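PDB 4G08: protein InvG from Salmonella enterica subsp. enterica serovar Typhimurium, which forms a ring-shaped multimer with an apparent central pore in the outer membrane as the secretin of the type III secretion system that injects effectors into host cells. Local coordinates for residues G15-K19 with G51-F55. Residues are numbered along the deposited sequence; the frame is centred on the assembly and turned at random. Where two conformers were deposited one is given.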
loop_
_atom_site.group_PDB
_atom_site.type_symbol
_atom_site.label_atom_id
_atom_site.label_comp_id
_atom_site.label_asym_id
_atom_site.label_seq_id
_atom_site.Cartn_x
_atom_site.Cartn_y
_atom_site.Cartn_z
ATOM N N GLY A 15 -4.730 23.709 -6.217
ATOM C CA GLY A 15 -6.162 23.727 -5.821
ATOM C C GLY A 15 -7.049 23.345 -6.983
ATOM O O GLY A 15 -6.670 23.491 -8.147
ATOM N N PHE A 16 -8.250 22.875 -6.656
ATOM C CA PHE A 16 -9.084 22.189 -7.605
ATOM C C PHE A 16 -10.518 21.988 -7.117
ATOM O O PHE A 16 -10.704 21.333 -6.132
ATOM C CB PHE A 16 -8.434 20.838 -7.784
ATOM C CG PHE A 16 -9.039 20.015 -8.824
ATOM C CD1 PHE A 16 -9.589 20.575 -9.926
ATOM C CD2 PHE A 16 -9.075 18.660 -8.696
ATOM C CE1 PHE A 16 -10.139 19.780 -10.862
ATOM C CE2 PHE A 16 -9.641 17.904 -9.620
ATOM C CZ PHE A 16 -10.166 18.452 -10.695
ATOM N N VAL A 17 -11.523 22.534 -7.806
ATOM C CA VAL A 17 -12.900 22.116 -7.498
ATOM C C VAL A 17 -13.337 20.996 -8.429
ATOM O O VAL A 17 -13.654 21.233 -9.595
ATOM C CB VAL A 17 -13.932 23.258 -7.604
ATOM C CG1 VAL A 17 -15.313 22.749 -7.215
ATOM C CG2 VAL A 17 -13.552 24.418 -6.704
ATOM N N ALA A 18 -13.478 19.801 -7.879
ATOM C CA ALA A 18 -13.866 18.649 -8.674
ATOM C C ALA A 18 -15.380 18.607 -8.831
ATOM O O ALA A 18 -16.115 18.928 -7.903
ATOM C CB ALA A 18 -13.369 17.380 -8.013
ATOM N N LYS A 19 -15.834 18.217 -10.015
ATOM C CA LYS A 19 -17.253 17.988 -10.241
ATOM C C LYS A 19 -17.474 16.710 -11.026
ATOM O O LYS A 19 -17.398 16.687 -12.252
ATOM C CB LYS A 19 -17.902 19.166 -10.960
ATOM C CG LYS A 19 -19.413 19.026 -11.041
ATOM C CD LYS A 19 -20.051 20.018 -11.996
ATOM C CE LYS A 19 -21.481 20.311 -11.570
ATOM N NZ LYS A 19 -22.366 20.645 -12.716
ATOM N N GLY A 51 -15.895 17.977 -5.060
ATOM C CA GLY A 51 -15.622 18.807 -3.901
ATOM C C GLY A 51 -14.562 19.855 -4.130
ATOM O O GLY A 51 -13.853 19.849 -5.136
ATOM N N ASN A 52 -14.428 20.750 -3.163
ATOM C CA ASN A 52 -13.358 21.717 -3.201
ATOM C C ASN A 52 -12.108 21.164 -2.550
ATOM O O ASN A 52 -12.133 20.749 -1.389
ATOM C CB ASN A 52 -13.788 23.001 -2.508
ATOM C CG ASN A 52 -12.683 24.026 -2.464
ATOM O OD1 ASN A 52 -12.137 24.406 -3.497
ATOM N ND2 ASN A 52 -12.241 24.355 -1.263
ATOM N N PHE A 53 -11.049 21.039 -3.340
ATOM C CA PHE A 53 -9.818 20.452 -2.843
ATOM C C PHE A 53 -8.654 21.409 -2.843
ATOM O O PHE A 53 -8.380 22.098 -3.831
ATOM C CB PHE A 53 -9.444 19.207 -3.630
ATOM C CG PHE A 53 -10.383 18.080 -3.434
ATOM C CD1 PHE A 53 -10.233 17.224 -2.367
ATOM C CD2 PHE A 53 -11.483 17.946 -4.253
ATOM C CE1 PHE A 53 -11.153 16.233 -2.137
ATOM C CE2 PHE A 53 -12.409 16.963 -4.026
ATOM C CZ PHE A 53 -12.248 16.107 -2.963
ATOM N N GLU A 54 -7.898 21.322 -1.761
ATOM C CA GLU A 54 -6.601 21.951 -1.648
ATOM C C GLU A 54 -5.599 20.855 -1.339
ATOM O O GLU A 54 -5.904 19.897 -0.625
ATOM C CB GLU A 54 -6.605 22.961 -0.501
ATOM C CG GLU A 54 -7.338 24.257 -0.805
ATOM C CD GLU A 54 -6.647 25.098 -1.863
ATOM O OE1 GLU A 54 -5.409 24.991 -1.999
ATOM O OE2 GLU A 54 -7.335 25.917 -2.510
ATOM N N PHE A 55 -4.423 20.977 -1.929
ATOM C CA PHE A 55 -3.429 19.931 -1.849
ATOM C C PHE A 55 -2.278 20.383 -0.956
ATOM O O PHE A 55 -1.111 20.170 -1.271
ATOM C CB PHE A 55 -2.939 19.587 -3.252
ATOM C CG PHE A 55 -4.016 19.049 -4.150
ATOM C CD1 PHE A 55 -4.866 18.054 -3.701
ATOM C CD2 PHE A 55 -4.232 19.588 -5.403
ATOM C CE1 PHE A 55 -5.877 17.574 -4.504
ATOM C CE2 PHE A 55 -5.236 19.102 -6.216
ATOM C CZ PHE A 55 -6.084 18.117 -5.751
HETATM O O HOH W 1 -3.514 23.122 -3.582
#
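Residues 15-18 run antiparallel to 51-55, their end-to-end directions 152° apart, and pair the first strand of the N0 domain with the short strand 52-53 at one border of a small three-stranded sheet. Two hydrogen-bonded pairs flank a non-hydrogen-bonded one. Phe-16 N donates to Phe-53 O (2.9 Å) and Phe-53 N to Phe-16 O (2.8 Å); Ala-18 N reaches Gly-51 O (2.8 Å) and Gly-51 N reaches Ala-18 O (3.0 Å). Between them Val-17 faces Asn-52, with CA atoms 4.3 Å apart, and Val-17 CA makes a CA-H...O contact with Gly-51 O (3.4 Å). Gly-51 sits at the corner where the chain leaves strand 48-50, at phi/psi 148/171°, where a CB would jam against the preceding carbonyl. Beyond the bridges, one water accepts from Gly-15 N and Phe-55 N and donates to Glu-54 OE1.

The side chains divide by face. Val-17 and Asn-52 share the exposed one, Val-17 CG2 lying 3.5 Å from Asn-52 OD1. On the other, Ala-18 CB packs on Phe-53 CE2 (4.1 Å), while Phe-16 CB meets Phe-55 CE2 (4.0 Å). Phe-16 and Phe-53 continue onto Phe-26 of helix 23-30, and Phe-53 and Phe-55 onto Leu-61 of helix 58-69. Main-chain bonds thus set the strand register, and the face carrying Phe-16, Ala-18 and Phe-53, with Phe-55 beside it, packs the sheet onto helices 23-30 and 58-69.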